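Side-chain contacts in Alr1010 protein (Nostoc, PDB 3URG), which probably binds calcium, and here holds a sodium ion and a 5-mercapto-2-nitro-benzoic acid group: residues 41-44 against 45-49; 53-56 against 57-61. One frame throughout, in Å; residues are numbered along the deposited sequence.

Contact 1: 41-44 against 45-49; sequences DAED and KEERA. With MNB (5-mercapto-2-nitro-benzoic acid), chain B.
With CG on the side away from its own carbonyl carbon (chi1 -59°) and the chain extended beyond, Glu47 reaches back over the start of the helix toward Glu43 and Asp44, while Asp44, its CG wedged between backbone N and carbonyl carbon (chi1 43°), sets its carboxylate across that chain. Glu47 OE1 takes two nearly straight backbone bonds, from Glu43 N at 2.9 Å and Asp44 N at 3.2 Å, which meet its anti side from opposite faces of the carboxylate. Asp44 holds the N-cap position and Glu47 is the third helical residue, so the bond to Asp44 N is one half of a capping box. The reciprocal half is missing, Asp44 OD1 standing 3.7 Å from Glu47 N. Instead Asp44 OD1 lies 3.2 Å from Glu47 OE1, the two carboxylate planes 32° apart; the like charges would probably repel each other, which the two N-H groups on Glu47 OE1 should partly offset. An alanine here removes the carboxylate, which would probably leave Glu43 N and Asp44 N without their shared acceptor and the loop freer to move at the helix start. Ala42 CB packs on Glu47 CB at 3.5 Å, and a water links Ala42 O to Arg48 NE. Glu46 turns to the ligand, its CB 3.2 Å from nitro oxygen O9 of the mercapto-nitrobenzoate. The loop 41-44 joins helix 28-39 to helix 45-59, whose start rests through Lys45 and Ala49 on the C-terminal Phe146 and through Ala49 on Cys94.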
loop_
_atom_site.group_PDB
_atom_site.type_symbol
_atom_site.label_atom_id
_atom_site.label_comp_id
_atom_site.label_asym_id
_atom_site.label_seq_id
_atom_site.Cartn_x
_atom_site.Cartn_y
_atom_site.Cartn_z
ATOM N N ASP A 41 -19.737 -3.291 1.362
ATOM C CA ASP A 41 -20.855 -2.551 0.788
ATOM C C ASP A 41 -20.514 -1.216 0.141
ATOM O O ASP A 41 -21.386 -0.462 -0.184
ATOM C CB ASP A 41 -21.957 -2.364 1.806
ATOM C CG ASP A 41 -22.543 -3.651 2.245
ATOM O OD1 ASP A 41 -22.617 -4.556 1.450
ATOM O OD2 ASP A 41 -22.936 -3.773 3.391
ATOM N N ALA A 42 -19.241 -0.905 0.001
ATOM C CA ALA A 42 -18.837 0.406 -0.502
ATOM C C ALA A 42 -19.321 0.585 -1.933
ATOM O O ALA A 42 -19.225 -0.336 -2.736
ATOM C CB ALA A 42 -17.314 0.562 -0.427
ATOM N N GLU A 43 -19.849 1.768 -2.248
ATOM C CA GLU A 43 -20.296 2.045 -3.604
ATOM C C GLU A 43 -19.538 3.189 -4.275
ATOM O O GLU A 43 -19.080 3.054 -5.407
ATOM C CB GLU A 43 -21.808 2.298 -3.631
ATOM C CG GLU A 43 -22.615 1.186 -2.975
ATOM C CD GLU A 43 -23.451 0.392 -3.967
ATOM O OE1 GLU A 43 -23.196 -0.824 -4.127
ATOM O OE2 GLU A 43 -24.364 0.986 -4.584
ATOM N N ASP A 44 -19.403 4.319 -3.594
ATOM C CA ASP A 44 -18.714 5.438 -4.222
ATOM C C ASP A 44 -17.236 5.511 -3.875
ATOM O O ASP A 44 -16.723 4.742 -3.055
ATOM C CB ASP A 44 -19.433 6.773 -3.987
ATOM C CG ASP A 44 -19.928 6.934 -2.573
ATOM O OD1 ASP A 44 -19.109 6.765 -1.642
ATOM O OD2 ASP A 44 -21.134 7.237 -2.402
ATOM N N LYS A 45 -16.559 6.438 -4.537
ATOM C CA LYS A 45 -15.119 6.537 -4.495
ATOM C C LYS A 45 -14.583 6.620 -3.067
ATOM O O LYS A 45 -13.643 5.917 -2.721
ATOM C CB LYS A 45 -14.684 7.756 -5.310
ATOM C CG LYS A 45 -13.189 7.978 -5.392
ATOM C CD LYS A 45 -12.866 9.321 -6.062
ATOM C CE LYS A 45 -13.228 9.337 -7.547
ATOM N NZ LYS A 45 -14.696 9.415 -7.820
ATOM N N GLU A 46 -15.187 7.476 -2.243
ATOM C CA GLU A 46 -14.722 7.702 -0.873
ATOM C C GLU A 46 -14.826 6.446 -0.024
ATOM O O GLU A 46 -13.944 6.165 0.805
ATOM C CB GLU A 46 -15.519 8.831 -0.205
ATOM C CG GLU A 46 -15.412 10.170 -0.916
ATOM C CD GLU A 46 -16.380 11.210 -0.365
ATOM O OE1 GLU A 46 -16.600 11.234 0.867
ATOM O OE2 GLU A 46 -16.918 12.008 -1.167
ATOM N N GLU A 47 -15.909 5.696 -0.223
ATOM C CA GLU A 47 -16.140 4.450 0.515
ATOM C C GLU A 47 -15.162 3.359 0.093
ATOM O O GLU A 47 -14.696 2.578 0.929
ATOM C CB GLU A 47 -17.594 3.976 0.346
ATOM C CG GLU A 47 -18.626 4.988 0.839
ATOM C CD GLU A 47 -20.059 4.577 0.528
ATOM O OE1 GLU A 47 -20.314 4.052 -0.581
ATOM O OE2 GLU A 47 -20.927 4.780 1.398
ATOM N N ARG A 48 -14.845 3.302 -1.198
ATOM C CA ARG A 48 -13.901 2.298 -1.687
ATOM C C ARG A 48 -12.504 2.617 -1.144
ATOM O O ARG A 48 -11.805 1.741 -0.644
ATOM C CB ARG A 48 -13.889 2.244 -3.224
ATOM C CG ARG A 48 -15.223 1.892 -3.898
ATOM C CD ARG A 48 -15.047 1.799 -5.431
ATOM N NE ARG A 48 -15.183 0.407 -5.853
ATOM C CZ ARG A 48 -14.514 -0.153 -6.850
ATOM N NH1 ARG A 48 -13.640 0.558 -7.543
ATOM N NH2 ARG A 48 -14.723 -1.430 -7.152
ATOM N N ALA A 49 -12.101 3.883 -1.235
ATOM C CA ALA A 49 -10.833 4.306 -0.640
ATOM C C ALA A 49 -10.788 3.993 0.852
ATOM O O ALA A 49 -9.787 3.495 1.350
ATOM C CB ALA A 49 -10.601 5.810 -0.878
HETATM C C6 MNB B . -11.121 9.263 5.082
HETATM C C1 MNB B . -12.206 10.067 4.943
HETATM C C2 MNB B . -13.139 9.796 3.888
HETATM C C3 MNB B . -12.907 8.694 3.004
HETATM C C4 MNB B . -11.779 7.871 3.154
HETATM C C5 MNB B . -10.899 8.131 4.160
HETATM S S5 MNB B . -9.493 7.111 4.394
HETATM C C10 MNB B . -12.327 11.191 5.927
HETATM O O12 MNB B . -13.216 12.011 5.857
HETATM O O11 MNB B . -11.347 11.371 6.874
HETATM N N7 MNB B . -14.322 10.572 3.633
HETATM O O9 MNB B . -15.077 10.264 2.621
HETATM O O8 MNB B . -14.700 11.522 4.423
HETATM O O HOH W 1 -17.891 -0.841 -5.061
#

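Contact 2: 53-56 against 57-61; sequences YYYL and DDTLE. With NA (sodium ion), chain C.
Tyr55 with Thr59, and Leu56 with Leu60, pair one turn apart at the C-terminal end of helix 45-59, where backbone carbonyls form a sodium site. The ion is bound by Asp57 O at 2.5 Å, Leu60 O at 2.6 Å and three waters. Leu60 has left helical backbone angles, letting its carbonyl turn to the metal. In the second shell, one water donates to Asp57 OD2 and another to Asp58 O, so the carboxylate serves the sodium through water; its charge and the helix end would probably suit a cation. Behind these, Leu60 N bonds to Leu56 O at 3.0 Å and Asp57 N to Tyr53 O. Thr59 grips Tyr55 O twice: N lies nearly on the C=O axis at 2.8 Å, its N-H bent away, and OG1 donates from above the carbonyl plane at 2.7 Å, its chi1 of -47° setting it beside its own N. Thr59 CB makes a CH-pi contact over the Tyr55 ring face, 4.3 Å from its centroid and 15° off the normal. Helix 127-141 touches Thr59 and Leu60 through Ala132, and Arg33 and Ile38 of helix 28-39 touch Tyr55. Leu60 CD1 rests 4.1 Å from Leu56 CB.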
loop_
_atom_site.group_PDB
_atom_site.type_symbol
_atom_site.label_atom_id
_atom_site.label_comp_id
_atom_site.label_asym_id
_atom_site.label_seq_id
_atom_site.Cartn_x
_atom_site.Cartn_y
_atom_site.Cartn_z
ATOM N N TYR A 53 -8.198 1.687 3.104
ATOM C CA TYR A 53 -7.378 2.331 4.126
ATOM C C TYR A 53 -7.463 1.554 5.440
ATOM O O TYR A 53 -6.442 1.213 6.042
ATOM C CB TYR A 53 -7.808 3.795 4.343
ATOM C CG TYR A 53 -6.921 4.557 5.312
ATOM C CD1 TYR A 53 -5.796 5.245 4.860
ATOM C CD2 TYR A 53 -7.202 4.584 6.672
ATOM C CE1 TYR A 53 -4.976 5.949 5.738
ATOM C CE2 TYR A 53 -6.374 5.285 7.566
ATOM C CZ TYR A 53 -5.273 5.962 7.086
ATOM O OH TYR A 53 -4.466 6.656 7.956
ATOM N N TYR A 54 -8.688 1.293 5.888
ATOM C CA TYR A 54 -8.915 0.512 7.107
ATOM C C TYR A 54 -8.415 -0.920 6.989
ATOM O O TYR A 54 -7.882 -1.480 7.948
ATOM C CB TYR A 54 -10.405 0.502 7.493
ATOM C CG TYR A 54 -10.906 1.841 8.028
ATOM C CD1 TYR A 54 -10.061 2.684 8.735
ATOM C CD2 TYR A 54 -12.230 2.247 7.837
ATOM C CE1 TYR A 54 -10.505 3.903 9.229
ATOM C CE2 TYR A 54 -12.687 3.467 8.334
ATOM C CZ TYR A 54 -11.820 4.286 9.031
ATOM O OH TYR A 54 -12.258 5.497 9.528
ATOM N N TYR A 55 -8.598 -1.535 5.828
ATOM C CA TYR A 55 -8.112 -2.902 5.674
ATOM C C TYR A 55 -6.589 -2.951 5.872
ATOM O O TYR A 55 -6.081 -3.751 6.654
ATOM C CB TYR A 55 -8.529 -3.513 4.330
ATOM C CG TYR A 55 -7.840 -4.835 4.011
ATOM C CD1 TYR A 55 -8.262 -6.035 4.587
ATOM C CD2 TYR A 55 -6.775 -4.877 3.122
ATOM C CE1 TYR A 55 -7.632 -7.244 4.280
ATOM C CE2 TYR A 55 -6.144 -6.074 2.811
ATOM C CZ TYR A 55 -6.571 -7.247 3.387
ATOM O OH TYR A 55 -5.915 -8.417 3.051
ATOM N N LEU A 56 -5.873 -2.087 5.190
ATOM C CA LEU A 56 -4.439 -2.068 5.258
ATOM C C LEU A 56 -3.940 -1.716 6.650
ATOM O O LEU A 56 -3.055 -2.340 7.176
ATOM C CB LEU A 56 -3.887 -1.112 4.225
ATOM C CG LEU A 56 -3.965 -1.541 2.776
ATOM C CD1 LEU A 56 -3.586 -0.482 1.871
ATOM C CD2 LEU A 56 -3.195 -2.746 2.505
ATOM N N ASP A 57 -4.582 -0.747 7.252
ATOM C CA ASP A 57 -4.262 -0.353 8.612
ATOM C C ASP A 57 -4.480 -1.504 9.569
ATOM O O ASP A 57 -3.760 -1.637 10.538
ATOM C CB ASP A 57 -5.111 0.822 9.076
ATOM C CG ASP A 57 -4.514 1.524 10.289
ATOM O OD1 ASP A 57 -5.268 2.203 11.019
ATOM O OD2 ASP A 57 -3.289 1.399 10.510
ATOM N N ASP A 58 -5.498 -2.314 9.313
ATOM C CA ASP A 58 -5.798 -3.449 10.173
ATOM C C ASP A 58 -4.897 -4.656 9.943
ATOM O O ASP A 58 -4.605 -5.396 10.876
ATOM C CB ASP A 58 -7.240 -3.883 9.955
ATOM C CG ASP A 58 -8.085 -3.683 11.180
ATOM O OD1 ASP A 58 -7.983 -4.524 12.105
ATOM O OD2 ASP A 58 -8.835 -2.683 11.220
ATOM N N THR A 59 -4.472 -4.853 8.700
ATOM C CA THR A 59 -3.854 -6.108 8.287
ATOM C C THR A 59 -2.316 -6.057 8.233
ATOM O O THR A 59 -1.652 -7.047 8.514
ATOM C CB THR A 59 -4.416 -6.546 6.932
ATOM O OG1 THR A 59 -5.850 -6.429 6.961
ATOM C CG2 THR A 59 -4.018 -7.998 6.597
ATOM N N LEU A 60 -1.756 -4.910 7.861
ATOM C CA LEU A 60 -0.303 -4.744 7.872
ATOM C C LEU A 60 0.154 -4.758 9.325
ATOM O O LEU A 60 -0.449 -4.118 10.149
ATOM C CB LEU A 60 0.087 -3.419 7.217
ATOM C CG LEU A 60 -0.308 -3.242 5.752
ATOM C CD1 LEU A 60 0.039 -1.829 5.251
ATOM C CD2 LEU A 60 0.361 -4.308 4.885
ATOM N N GLU A 61 1.208 -5.488 9.658
ATOM C CA GLU A 61 1.683 -5.477 11.043
ATOM C C GLU A 61 2.818 -4.480 11.262
ATOM O O GLU A 61 3.962 -4.782 10.972
ATOM C CB GLU A 61 2.113 -6.880 11.473
ATOM C CG GLU A 61 0.935 -7.804 11.761
ATOM C CD GLU A 61 0.049 -7.283 12.889
ATOM O OE1 GLU A 61 0.594 -6.764 13.892
ATOM O OE2 GLU A 61 -1.191 -7.392 12.769
HETATM NA NA NA C . -1.782 -2.626 11.771
HETATM O O HOH W 2 -2.445 -0.120 12.959
HETATM O O HOH W 3 -3.254 -4.461 13.196
HETATM O O HOH W 4 0.185 -2.808 13.689
#

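Overall arrangement
Contact 1 and contact 2 lie at the two ends of one helix, 45-59, in series along the chain, their centres about 16 Å apart. Contact 1 starts the helix at the surface, about 17 Å from the centre of the chain, after the loop from helix 28-39; contact 2 ends it, partly buried about 9 Å from that centre, before the chain enters strand 64-72 of the antiparallel sheet. Beyond sharing the helix, their segments do not touch. Glu46 and Tyr53 line the ligand pocket, whereas the sodium site belongs to the far end. The helix contributes to the ligand pocket and, with the residue after it, to the sodium site, at separate places within the calcium-binding family region.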